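Long-range contacts in putative peptidyl-arginine deiminase family protein (Campylobacter jejuni subsp. jejuni serotype O:2, PDB 6B10), which probably catalyses the hydrolytic deimination of agmatine to N-carbamoylputrescine, a step on the route to putrescine and other polyamines: residues 23-28 with 83-88; 50-55 with 276-281; 195-199 with 232-236; 252-256 with 268-273; 281-285 with 319-323. All blocks are in the same frame, centred on the assembly; numbering follows the deposited sequence. Where two conformers were deposited one is given.

Contact 1. Residues 23-28 with 83-88; sequences MLSLPH and TNDTWI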
# COMPACT_ATOMS: atom_id res chain seq x y z
N MET A 23 -7.85 1.24 -6.83
CA MET A 23 -7.41 0.91 -8.17
C MET A 23 -6.51 -0.32 -8.14
O MET A 23 -5.62 -0.42 -7.30
CB MET A 23 -6.69 2.10 -8.77
CG MET A 23 -7.52 3.37 -8.73
SD MET A 23 -6.73 4.78 -9.51
CE MET A 23 -5.21 4.90 -8.59
N LEU A 24 -6.75 -1.24 -9.06
CA LEU A 24 -5.97 -2.46 -9.18
C LEU A 24 -5.62 -2.75 -10.65
O LEU A 24 -6.35 -2.36 -11.56
CB LEU A 24 -6.74 -3.65 -8.60
CG LEU A 24 -7.27 -3.49 -7.17
CD1 LEU A 24 -8.72 -3.04 -7.17
CD2 LEU A 24 -7.13 -4.79 -6.37
N SER A 25 -4.51 -3.44 -10.85
CA SER A 25 -4.10 -3.90 -12.17
C SER A 25 -4.24 -5.42 -12.23
O SER A 25 -3.46 -6.15 -11.62
CB SER A 25 -2.66 -3.49 -12.44
OG SER A 25 -2.23 -3.96 -13.70
N LEU A 26 -5.24 -5.89 -12.97
CA LEU A 26 -5.54 -7.32 -13.06
C LEU A 26 -4.36 -8.16 -13.55
O LEU A 26 -3.59 -7.72 -14.41
CB LEU A 26 -6.73 -7.57 -13.98
CG LEU A 26 -8.10 -7.11 -13.46
CD1 LEU A 26 -9.16 -7.38 -14.51
CD2 LEU A 26 -8.47 -7.80 -12.15
N PRO A 27 -4.20 -9.37 -12.98
CA PRO A 27 -3.28 -10.34 -13.58
C PRO A 27 -3.88 -10.88 -14.87
O PRO A 27 -5.09 -11.09 -14.94
CB PRO A 27 -3.19 -11.45 -12.52
CG PRO A 27 -3.78 -10.89 -11.28
CD PRO A 27 -4.78 -9.87 -11.73
N HIS A 28 -3.04 -11.08 -15.87
CA HIS A 28 -3.49 -11.66 -17.14
C HIS A 28 -2.51 -12.71 -17.63
O HIS A 28 -1.36 -12.77 -17.16
CB HIS A 28 -3.68 -10.57 -18.21
CG HIS A 28 -2.55 -9.59 -18.30
ND1 HIS A 28 -1.30 -9.93 -18.77
CD2 HIS A 28 -2.49 -8.27 -18.01
CE1 HIS A 28 -0.51 -8.87 -18.75
NE2 HIS A 28 -1.21 -7.85 -18.29
N THR A 83 -0.45 -3.49 -19.78
CA THR A 83 0.40 -3.56 -18.59
C THR A 83 0.94 -4.98 -18.43
O THR A 83 0.61 -5.87 -19.21
CB THR A 83 -0.39 -3.16 -17.31
OG1 THR A 83 0.49 -3.18 -16.18
CG2 THR A 83 -1.57 -4.11 -17.07
N ASN A 84 1.77 -5.18 -17.41
CA ASN A 84 2.15 -6.53 -16.98
C ASN A 84 2.23 -6.63 -15.45
O ASN A 84 1.58 -7.49 -14.86
CB ASN A 84 3.46 -6.99 -17.64
CG ASN A 84 4.56 -5.94 -17.58
OD1 ASN A 84 4.32 -4.78 -17.26
ND2 ASN A 84 5.78 -6.36 -17.90
N ASP A 85 3.00 -5.74 -14.83
CA ASP A 85 3.08 -5.63 -13.38
C ASP A 85 1.69 -5.35 -12.79
O ASP A 85 1.00 -4.42 -13.22
CB ASP A 85 4.04 -4.49 -13.01
CG ASP A 85 4.30 -4.39 -11.52
OD1 ASP A 85 3.73 -5.18 -10.73
OD2 ASP A 85 5.08 -3.50 -11.12
N THR A 86 1.28 -6.18 -11.83
CA THR A 86 -0.00 -5.99 -11.13
C THR A 86 0.14 -5.18 -9.83
O THR A 86 -0.85 -4.76 -9.25
CB THR A 86 -0.65 -7.35 -10.79
OG1 THR A 86 0.24 -8.11 -9.97
CG2 THR A 86 -0.96 -8.12 -12.06
N TRP A 87 1.38 -4.98 -9.39
CA TRP A 87 1.62 -4.31 -8.12
C TRP A 87 1.54 -2.81 -8.30
O TRP A 87 2.55 -2.12 -8.37
CB TRP A 87 2.97 -4.74 -7.54
CG TRP A 87 3.11 -6.23 -7.38
CD1 TRP A 87 4.00 -7.05 -8.01
CD2 TRP A 87 2.31 -7.09 -6.54
NE1 TRP A 87 3.81 -8.35 -7.62
CE2 TRP A 87 2.78 -8.40 -6.72
CE3 TRP A 87 1.24 -6.86 -5.66
CZ2 TRP A 87 2.23 -9.50 -6.04
CZ3 TRP A 87 0.69 -7.95 -4.99
CH2 TRP A 87 1.18 -9.25 -5.19
N ILE A 88 0.31 -2.31 -8.40
CA ILE A 88 0.07 -0.90 -8.71
C ILE A 88 0.54 0.06 -7.60
O ILE A 88 0.90 1.20 -7.89
CB ILE A 88 -1.42 -0.63 -9.08
CG1 ILE A 88 -1.60 0.80 -9.61
CG2 ILE A 88 -2.34 -0.87 -7.90
CD1 ILE A 88 -2.92 1.01 -10.33

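Contact 2. Residues 50-55 with 276-281; sequences VVSEFQ and INNALI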
# COMPACT_ATOMS: atom_id res chain seq x y z
N VAL A 50 -15.40 -7.74 -1.85
CA VAL A 50 -15.36 -7.17 -0.51
C VAL A 50 -15.31 -5.64 -0.55
O VAL A 50 -16.14 -4.97 0.06
CB VAL A 50 -14.17 -7.73 0.31
CG1 VAL A 50 -13.94 -6.93 1.58
CG2 VAL A 50 -14.43 -9.19 0.66
N VAL A 51 -14.34 -5.11 -1.30
CA VAL A 51 -14.13 -3.66 -1.39
C VAL A 51 -15.34 -2.93 -1.98
O VAL A 51 -15.75 -1.88 -1.46
CB VAL A 51 -12.90 -3.30 -2.24
CG1 VAL A 51 -12.80 -1.80 -2.45
CG2 VAL A 51 -11.62 -3.80 -1.58
N SER A 52 -15.90 -3.51 -3.04
CA SER A 52 -16.97 -2.87 -3.82
C SER A 52 -18.21 -2.58 -2.99
O SER A 52 -18.99 -1.71 -3.34
CB SER A 52 -17.33 -3.71 -5.04
OG SER A 52 -17.97 -4.92 -4.67
N GLU A 53 -18.36 -3.31 -1.89
CA GLU A 53 -19.45 -3.06 -0.94
C GLU A 53 -19.29 -1.71 -0.25
O GLU A 53 -20.26 -1.13 0.23
CB GLU A 53 -19.50 -4.16 0.12
CG GLU A 53 -20.78 -4.17 0.95
CD GLU A 53 -20.59 -4.82 2.31
OE1 GLU A 53 -21.18 -4.32 3.29
OE2 GLU A 53 -19.84 -5.82 2.39
N PHE A 54 -18.05 -1.22 -0.17
CA PHE A 54 -17.75 0.01 0.56
C PHE A 54 -17.38 1.24 -0.29
O PHE A 54 -17.63 2.36 0.13
CB PHE A 54 -16.63 -0.27 1.56
CG PHE A 54 -17.05 -1.15 2.69
CD1 PHE A 54 -17.67 -0.62 3.81
CD2 PHE A 54 -16.84 -2.53 2.63
CE1 PHE A 54 -18.07 -1.43 4.85
CE2 PHE A 54 -17.24 -3.34 3.67
CZ PHE A 54 -17.85 -2.80 4.78
N GLN A 55 -16.77 1.03 -1.45
CA GLN A 55 -16.45 2.14 -2.34
C GLN A 55 -16.22 1.63 -3.75
O GLN A 55 -16.06 0.43 -3.97
CB GLN A 55 -15.22 2.91 -1.84
CG GLN A 55 -13.89 2.17 -1.97
CD GLN A 55 -12.72 2.91 -1.33
OE1 GLN A 55 -12.83 3.45 -0.23
NE2 GLN A 55 -11.58 2.92 -2.01
N ILE A 276 -10.05 1.46 3.35
CA ILE A 276 -11.03 1.95 2.39
C ILE A 276 -12.15 2.58 3.20
O ILE A 276 -12.12 2.55 4.43
CB ILE A 276 -11.58 0.82 1.50
CG1 ILE A 276 -12.18 -0.30 2.36
CG2 ILE A 276 -10.47 0.28 0.60
CD1 ILE A 276 -13.03 -1.28 1.58
N ASN A 277 -13.13 3.16 2.53
CA ASN A 277 -14.20 3.85 3.25
C ASN A 277 -14.91 2.91 4.22
O ASN A 277 -15.47 1.89 3.80
CB ASN A 277 -15.18 4.47 2.28
CG ASN A 277 -14.55 5.57 1.45
OD1 ASN A 277 -13.47 6.06 1.77
ND2 ASN A 277 -15.22 5.96 0.37
N ASN A 278 -14.86 3.25 5.51
CA ASN A 278 -15.55 2.50 6.57
C ASN A 278 -15.03 1.09 6.81
O ASN A 278 -15.64 0.32 7.54
CB ASN A 278 -17.06 2.45 6.31
CG ASN A 278 -17.68 3.83 6.23
OD1 ASN A 278 -18.14 4.25 5.18
ND2 ASN A 278 -17.64 4.54 7.34
N ALA A 279 -13.87 0.75 6.25
CA ALA A 279 -13.34 -0.59 6.43
C ALA A 279 -11.83 -0.66 6.32
O ALA A 279 -11.17 0.22 5.75
CB ALA A 279 -13.98 -1.54 5.43
N LEU A 280 -11.30 -1.72 6.91
CA LEU A 280 -9.89 -2.06 6.83
C LEU A 280 -9.82 -3.50 6.35
O LEU A 280 -10.29 -4.41 7.03
CB LEU A 280 -9.23 -1.92 8.20
CG LEU A 280 -7.77 -2.40 8.26
CD1 LEU A 280 -6.88 -1.60 7.32
CD2 LEU A 280 -7.25 -2.32 9.69
N ILE A 281 -9.22 -3.71 5.19
CA ILE A 281 -9.15 -5.04 4.61
C ILE A 281 -7.80 -5.64 4.96
O ILE A 281 -6.76 -5.11 4.58
CB ILE A 281 -9.33 -5.01 3.07
CG1 ILE A 281 -10.50 -4.09 2.67
CG2 ILE A 281 -9.54 -6.42 2.54
CD1 ILE A 281 -11.83 -4.44 3.28
O HOH W 1 -18.58 2.75 2.58
O HOH W 2 -17.61 4.97 -0.41

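Contact 3. Residues 195-199 with 232-236; sequences ENGFI and HYLPL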
# COMPACT_ATOMS: atom_id res chain seq x y z
N GLU A 195 15.60 1.50 10.80
CA GLU A 195 16.80 0.75 10.42
C GLU A 195 16.54 -0.75 10.38
O GLU A 195 17.00 -1.44 9.47
CB GLU A 195 17.94 1.02 11.42
CG GLU A 195 18.34 2.48 11.55
CD GLU A 195 18.94 3.05 10.28
OE1 GLU A 195 19.71 2.34 9.61
OE2 GLU A 195 18.64 4.23 9.96
N ASN A 196 15.79 -1.25 11.37
CA ASN A 196 15.67 -2.69 11.61
C ASN A 196 14.41 -3.35 11.09
O ASN A 196 13.41 -2.69 10.78
CB ASN A 196 15.77 -2.96 13.11
CG ASN A 196 17.15 -2.68 13.66
OD1 ASN A 196 18.09 -3.43 13.40
ND2 ASN A 196 17.28 -1.61 14.42
N GLY A 197 14.47 -4.68 11.02
CA GLY A 197 13.34 -5.52 10.68
C GLY A 197 13.25 -5.78 9.20
O GLY A 197 13.73 -4.99 8.40
N PHE A 198 12.64 -6.90 8.84
CA PHE A 198 12.24 -7.14 7.45
C PHE A 198 11.30 -8.35 7.33
O PHE A 198 11.02 -9.02 8.33
CB PHE A 198 13.46 -7.28 6.53
CG PHE A 198 14.53 -8.18 7.06
CD1 PHE A 198 14.48 -9.55 6.83
CD2 PHE A 198 15.60 -7.66 7.77
CE1 PHE A 198 15.47 -10.38 7.31
CE2 PHE A 198 16.59 -8.49 8.26
CZ PHE A 198 16.52 -9.85 8.02
N ILE A 199 10.80 -8.59 6.12
CA ILE A 199 9.95 -9.74 5.81
C ILE A 199 10.11 -10.07 4.33
O ILE A 199 10.91 -10.93 3.96
CB ILE A 199 8.45 -9.46 6.14
CG1 ILE A 199 8.14 -9.81 7.60
CG2 ILE A 199 7.52 -10.29 5.26
CD1 ILE A 199 7.10 -8.92 8.23
N HIS A 232 13.26 -14.09 11.74
CA HIS A 232 12.64 -12.77 11.91
C HIS A 232 12.67 -12.25 13.34
O HIS A 232 12.42 -11.07 13.56
CB HIS A 232 11.18 -12.82 11.47
CG HIS A 232 11.00 -13.06 10.00
ND1 HIS A 232 10.64 -14.28 9.48
CD2 HIS A 232 11.12 -12.22 8.95
CE1 HIS A 232 10.54 -14.18 8.17
NE2 HIS A 232 10.83 -12.94 7.82
N TYR A 233 12.98 -13.10 14.32
CA TYR A 233 12.82 -12.73 15.72
C TYR A 233 13.59 -11.46 16.12
O TYR A 233 12.99 -10.51 16.62
CB TYR A 233 13.22 -13.87 16.66
CG TYR A 233 13.01 -13.53 18.12
CD1 TYR A 233 11.76 -13.64 18.70
CD2 TYR A 233 14.06 -13.04 18.90
CE1 TYR A 233 11.55 -13.31 20.03
CE2 TYR A 233 13.87 -12.71 20.23
CZ TYR A 233 12.61 -12.84 20.79
OH TYR A 233 12.41 -12.51 22.11
N LEU A 234 14.91 -11.46 15.90
CA LEU A 234 15.76 -10.36 16.36
C LEU A 234 15.63 -9.07 15.54
O LEU A 234 15.60 -7.99 16.13
CB LEU A 234 17.24 -10.80 16.44
CG LEU A 234 17.57 -11.86 17.50
CD1 LEU A 234 19.00 -12.35 17.33
CD2 LEU A 234 17.35 -11.34 18.92
N PRO A 235 15.57 -9.17 14.20
CA PRO A 235 15.28 -7.98 13.40
C PRO A 235 13.99 -7.28 13.81
O PRO A 235 13.98 -6.05 13.95
CB PRO A 235 15.14 -8.54 11.98
CG PRO A 235 15.98 -9.76 11.98
CD PRO A 235 15.89 -10.33 13.36
N LEU A 236 12.93 -8.05 14.03
CA LEU A 236 11.65 -7.48 14.45
C LEU A 236 11.67 -7.02 15.90
O LEU A 236 11.01 -6.04 16.24
CB LEU A 236 10.49 -8.46 14.19
CG LEU A 236 10.22 -8.71 12.70
CD1 LEU A 236 9.09 -9.71 12.53
CD2 LEU A 236 9.90 -7.41 11.97

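Contact 4. Residues 252-256 with 268-273; sequences ELPIP and ATYANF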
# COMPACT_ATOMS: atom_id res chain seq x y z
N GLU A 252 0.69 -4.77 17.95
CA GLU A 252 1.56 -5.80 17.38
C GLU A 252 0.83 -6.70 16.41
O GLU A 252 -0.34 -7.05 16.60
CB GLU A 252 2.20 -6.63 18.50
CG GLU A 252 3.21 -5.85 19.32
CD GLU A 252 3.93 -6.68 20.36
OE1 GLU A 252 3.59 -7.87 20.54
OE2 GLU A 252 4.86 -6.14 20.99
N LEU A 253 1.53 -7.08 15.35
CA LEU A 253 1.00 -7.96 14.32
C LEU A 253 1.91 -9.17 14.22
O LEU A 253 2.84 -9.17 13.42
CB LEU A 253 0.95 -7.23 12.97
CG LEU A 253 0.17 -5.91 12.93
CD1 LEU A 253 0.43 -5.20 11.61
CD2 LEU A 253 -1.32 -6.15 13.15
N PRO A 254 1.66 -10.21 15.04
CA PRO A 254 2.55 -11.38 15.03
C PRO A 254 2.49 -12.13 13.72
O PRO A 254 1.41 -12.50 13.27
CB PRO A 254 2.01 -12.25 16.18
CG PRO A 254 0.59 -11.81 16.35
CD PRO A 254 0.59 -10.35 16.04
N ILE A 255 3.64 -12.36 13.10
CA ILE A 255 3.68 -13.04 11.81
C ILE A 255 3.17 -14.47 11.96
O ILE A 255 3.29 -15.07 13.03
CB ILE A 255 5.09 -13.03 11.17
CG1 ILE A 255 6.10 -13.82 12.01
CG2 ILE A 255 5.55 -11.60 10.96
CD1 ILE A 255 7.50 -13.88 11.40
N PRO A 256 2.55 -15.02 10.90
CA PRO A 256 2.04 -16.38 11.01
C PRO A 256 3.19 -17.39 10.99
O PRO A 256 4.35 -17.01 10.80
CB PRO A 256 1.18 -16.52 9.76
CG PRO A 256 1.79 -15.59 8.77
CD PRO A 256 2.32 -14.44 9.57
N ALA A 268 4.69 -13.67 4.33
CA ALA A 268 3.35 -13.40 4.84
C ALA A 268 3.44 -12.35 5.94
O ALA A 268 4.20 -12.51 6.89
CB ALA A 268 2.72 -14.68 5.37
N THR A 269 2.66 -11.28 5.80
CA THR A 269 2.68 -10.17 6.74
C THR A 269 1.28 -9.56 6.87
O THR A 269 0.58 -9.38 5.87
CB THR A 269 3.69 -9.07 6.33
OG1 THR A 269 3.53 -7.91 7.15
CG2 THR A 269 3.52 -8.68 4.85
N TYR A 270 0.89 -9.24 8.10
CA TYR A 270 -0.42 -8.65 8.35
C TYR A 270 -0.40 -7.13 8.19
O TYR A 270 -1.46 -6.49 8.19
CB TYR A 270 -0.95 -9.06 9.73
CG TYR A 270 -1.26 -10.55 9.85
CD1 TYR A 270 -2.32 -11.12 9.15
CD2 TYR A 270 -0.49 -11.39 10.67
CE1 TYR A 270 -2.61 -12.47 9.25
CE2 TYR A 270 -0.77 -12.74 10.78
CZ TYR A 270 -1.83 -13.29 10.07
OH TYR A 270 -2.11 -14.64 10.19
N ALA A 271 0.79 -6.55 8.05
CA ALA A 271 0.92 -5.10 7.86
C ALA A 271 0.46 -4.63 6.47
O ALA A 271 0.17 -3.45 6.27
CB ALA A 271 2.36 -4.66 8.12
N ASN A 272 0.36 -5.55 5.52
CA ASN A 272 -0.05 -5.22 4.15
C ASN A 272 -1.58 -5.14 3.99
O ASN A 272 -2.14 -5.61 2.99
CB ASN A 272 0.54 -6.24 3.18
CG ASN A 272 1.01 -5.62 1.88
OD1 ASN A 272 0.46 -5.90 0.82
ND2 ASN A 272 2.03 -4.79 1.96
N PHE A 273 -2.24 -4.53 4.98
CA PHE A 273 -3.68 -4.26 4.90
C PHE A 273 -3.94 -3.01 4.07
O PHE A 273 -3.01 -2.31 3.66
CB PHE A 273 -4.31 -4.14 6.30
CG PHE A 273 -3.54 -3.27 7.28
CD1 PHE A 273 -3.29 -1.92 7.02
CD2 PHE A 273 -3.12 -3.79 8.50
CE1 PHE A 273 -2.61 -1.13 7.93
CE2 PHE A 273 -2.44 -3.00 9.42
CZ PHE A 273 -2.19 -1.67 9.13
O HOH W 3 2.69 -9.55 10.59

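Contact 5. Residues 281-285 with 319-323; sequences IVPFY and GSLHC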
# COMPACT_ATOMS: atom_id res chain seq x y z
N ILE A 281 -9.22 -3.71 5.19
CA ILE A 281 -9.15 -5.04 4.61
C ILE A 281 -7.80 -5.64 4.96
O ILE A 281 -6.76 -5.11 4.58
CB ILE A 281 -9.33 -5.01 3.07
CG1 ILE A 281 -10.50 -4.09 2.67
CG2 ILE A 281 -9.54 -6.42 2.54
CD1 ILE A 281 -11.83 -4.44 3.28
N VAL A 282 -7.82 -6.74 5.70
CA VAL A 282 -6.58 -7.34 6.22
C VAL A 282 -6.30 -8.68 5.54
O VAL A 282 -7.22 -9.44 5.27
CB VAL A 282 -6.62 -7.52 7.77
CG1 VAL A 282 -6.82 -6.17 8.45
CG2 VAL A 282 -7.73 -8.47 8.22
N PRO A 283 -5.02 -8.96 5.26
CA PRO A 283 -4.70 -10.26 4.68
C PRO A 283 -4.85 -11.38 5.72
O PRO A 283 -4.42 -11.23 6.86
CB PRO A 283 -3.24 -10.12 4.24
CG PRO A 283 -2.68 -8.98 5.02
CD PRO A 283 -3.83 -8.12 5.45
N PHE A 284 -5.50 -12.46 5.31
CA PHE A 284 -5.59 -13.70 6.08
C PHE A 284 -4.73 -14.74 5.38
O PHE A 284 -4.64 -14.76 4.14
CB PHE A 284 -7.05 -14.17 6.17
CG PHE A 284 -7.83 -13.62 7.34
CD1 PHE A 284 -7.40 -12.51 8.07
CD2 PHE A 284 -9.03 -14.22 7.71
CE1 PHE A 284 -8.14 -12.03 9.14
CE2 PHE A 284 -9.78 -13.74 8.78
CZ PHE A 284 -9.34 -12.64 9.49
N TYR A 285 -4.08 -15.60 6.16
CA TYR A 285 -3.18 -16.63 5.63
C TYR A 285 -3.54 -18.04 6.12
O TYR A 285 -2.76 -18.99 5.95
CB TYR A 285 -1.74 -16.28 6.00
CG TYR A 285 -1.29 -14.93 5.48
CD1 TYR A 285 -1.12 -14.71 4.11
CD2 TYR A 285 -1.02 -13.87 6.35
CE1 TYR A 285 -0.71 -13.47 3.62
CE2 TYR A 285 -0.61 -12.63 5.87
CZ TYR A 285 -0.45 -12.43 4.51
OH TYR A 285 -0.03 -11.20 4.02
N GLY A 319 4.02 -10.25 -2.85
CA GLY A 319 3.24 -9.12 -2.38
C GLY A 319 1.94 -9.58 -1.77
O GLY A 319 1.59 -10.75 -1.84
N SER A 320 1.22 -8.65 -1.16
CA SER A 320 -0.06 -8.98 -0.54
C SER A 320 -1.05 -7.87 -0.88
O SER A 320 -0.83 -7.15 -1.85
CB SER A 320 0.14 -9.18 0.97
OG SER A 320 -1.05 -9.66 1.58
N LEU A 321 -2.13 -7.74 -0.12
CA LEU A 321 -3.27 -6.89 -0.50
C LEU A 321 -2.87 -5.45 -0.80
O LEU A 321 -3.25 -4.92 -1.84
CB LEU A 321 -4.37 -6.91 0.56
CG LEU A 321 -5.00 -8.27 0.93
CD1 LEU A 321 -6.05 -8.09 2.01
CD2 LEU A 321 -5.61 -8.98 -0.28
N HIS A 322 -2.11 -4.82 0.10
CA HIS A 322 -1.74 -3.40 -0.04
C HIS A 322 -0.90 -3.16 -1.29
O HIS A 322 -1.08 -2.17 -1.98
CB HIS A 322 -0.97 -2.91 1.20
CG HIS A 322 -0.85 -1.42 1.30
ND1 HIS A 322 0.36 -0.76 1.20
CD2 HIS A 322 -1.78 -0.45 1.50
CE1 HIS A 322 0.17 0.54 1.33
NE2 HIS A 322 -1.12 0.76 1.51
N CYS A 323 0.02 -4.08 -1.58
CA CYS A 323 0.88 -4.00 -2.77
C CYS A 323 0.10 -4.04 -4.08
O CYS A 323 0.53 -3.48 -5.08
CB CYS A 323 1.90 -5.15 -2.78
SG CYS A 323 3.05 -5.18 -1.38

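Contact 1. Residues 23-28 with 83-88
Two side-chain-to-backbone hydrogen bonds tie the end of strand 19-25 and the residues just after it to the loop 83-88. The firmer one comes from His-28, whose ring end swings in so that NE2 donates to Thr-83 O at 2.8 Å, near the plane of the imidazole. The other, Ser-25 OG to Asp-85 O at 3.3 Å, is weak. Van der Waals packing fills in between them. Ser-25 points at the loop and sets its OG 3.4 Å from Thr-83 CG2, while its carbonyl O lies 3.2 Å from Thr-86 CB. The methyl of Thr-86 rests on the residues that follow the strand, with CG2 3.5 Å from Leu-26 O and 3.6 Å from Pro-27 CA. At the far end Ile-88 CG2 sits 3.4 Å from the carbonyl Met-23 O, and an apolar pair forms between Ile-88 CD1 and Met-23 CB at 4.2 Å. The loop holds its own shape through an Asx turn, Asp-85 OD1 accepting a hydrogen bond from Trp-87 N at 2.7 Å, with an inverse gamma turn centred on Trp-87. The strand itself runs between 56-61 and 326-329 in a mixed sheet; helix 37-52 covers Leu-24, Pro-27 and Thr-86, and helix 120-133 packs on Met-23.

Contact 2. Residues 50-55 with 276-281
At the apolar centre, Ile-276 CD1 sits 3.7 Å from Phe-54 CB and 4.1 Å from Val-51 CG1, bridging Val-51 of helix 37-52 and Phe-54. Val-50 CG1 meets Ile-281 CD1 at 3.7 Å; separately, the methyl of Ala-279 stands squarely over the Phe-54 ring, its CB 3.9 Å from the centroid and on the ring normal: a textbook CH-pi contact. Further out comes the tip of a beta hairpin with a two-residue loop, a type II turn from Ile-276 to Ala-279 with Asn-278 at positive phi. Here Asn-277 N donates to Gln-55 OE1 at 2.8 Å, and water 2 links Phe-54 O (2.7 Å) to Asn-277 ND2 (2.7 Å). Asn-277 OD1 and Gln-55 NE2 both bond to Gln-19, at the start of strand 19-25. The chemistry thus grades from an apolar seam, between the end region of helix 37-52 and the hairpin of strands 274-276 and 279-284, to a polar, partly hydrated rim where Gln-55 and Asn-277 meet.

Contact 3. Residues 195-199 with 232-236
Look first at Phe-198. Its CA-to-CB bond leads away from helix 233-244, yet the p rotamer (chi1 47°) brings the ring back so that CE2 lies 4.0 Å from Pro-235 CG. His-232 behaves similarly: CB sets off sideways, and with chi1 in the m well the ring comes round to put CD2 3.3 Å from Phe-198 O, near the imidazole plane. Its ND1 is engaged by Asp-230, and His-232 CD2 lies 4.1 Å from Ile-199 CG1. Leu-236, m then t, also starts off pointing away but extends CD2 to 4.1 Å from Gly-197 CA. That approach needs a bare alpha carbon: a beta carbon there would come tight against Leu-236 CD2, and the positive phi of Gly-197 (91°) also suits a glycine. The contact lays the loop after strand 190-194 on helix 233-244, with Ile-199 and Leu-236 both reaching Cys-223 of strand 219-224. No hydrogen bond crosses between the two segments; Gly-197 N and Pro-235 O are 3.3 Å apart at a poor angle. What joins the loop to residues 232-236 is therefore carbon surface and close fit, while polar links to Glu-195 and Asn-196 come from outside, from Glu-242 farther along the helix and from Ser-161 and His-162.

Contact 4. Residues 252-256 with 268-273
In this family, of the pentein (guanidine-modifying) fold, small alpha/beta modules are arranged like blades round a central axis, and this contact joins two successive ones: the edge strand 249-254 of one sheet and the loop that leads into strand 274-276 of the next. The two segments run antiparallel but well apart, Ile-255 CA and Thr-269 CA being 5.9 Å from each other, so side chains fill the gap. Leu-253 is the chief bump of its own segment. Its CD1 drops into a hollow formed by Ala-271 CA at 3.8 Å, Ala-271 CB at 4.0 Å and Phe-273 CE2 at 4.2 Å, and its CB meets Tyr-270 CB at 4.2 Å. Tyr-270 is the larger, answering bump from the other side. Its ring lies along the Pro-254 to Pro-256 backbone, CE2 3.3 Å from Pro-254 O at the ring edge and 3.7 Å from Pro-256 CD, while the hydroxyl goes on to Asp-290 at the start of helix 289-300. Next along, Pro-256 CG fits against the small methyl of Ala-268, 3.6 Å from CB. An ST turn, Ala-271 N to Thr-269 OG1 at 3.2 Å, bends the loop into shape. No direct hydrogen bond crosses the gap; instead water 3 spans it, donating to Leu-253 O at 2.9 Å and accepting from Tyr-270 N at 3.1 Å.

Contact 5. Residues 281-285 with 319-323
Leu-321 gives up the most surface here, followed by Ser-320 and Pro-283. The leucine points straight at strand 279-284 and uses one methyl to do the work: CD1 lies 3.5 Å from Pro-283 N, 3.6 Å from Val-282 C and 3.9 Å from Ile-281 CG2. Phe-47 of helix 37-52 and Val-309 of strand 305-310 close in on the same side chain. Pro-283 presents its ring to the loop, its CD 4.1 Å from Leu-321 CD1 and its CB 3.5 Å from Ser-320 OG. That hydroxyl also makes the one hydrogen bond between the segments, donating to Tyr-285 OH at 3.1 Å; Tyr-285 OH is in turn bonded to Thr-269 O. The remainder of the loop faces other partners, with His-322 held by Asp-209 and Glu-15. The loop thus lies buried against strand 279-284, the first strand of the beta-alpha-beta unit 279-284, 289-300, 305-310, consistent with the pentein fold of the family, in which such units surround a central core.

Overall arrangement
Contacts 3, 4, 5 and 1 form a touching chain across the molecule. Contact 3 meets contact 4 where His-232 ND1 lies 3.7 Å from Ile-255 CD1. Contact 4, its centre about 9 Å from that of contact 5, joins it through Thr-269 O to Tyr-285 OH (2.7 Å) and Asn-272 O to His-322 N (3.0 Å). Contact 5 reaches contact 1 where Trp-87 CE3 packs 3.4 Å from Cys-323 CB. Contact 2 shares Ile-281 with contact 5, touches contact 4 (Ile-281 O to Phe-273 CB, 3.2 Å) and lies about 30 Å from contact 3, centre to centre, across the chain's middle. The bound potassium, at Phe-91, Asp-106 and Phe-107, is about 9 Å from the Ile-88 side chain of contact 1.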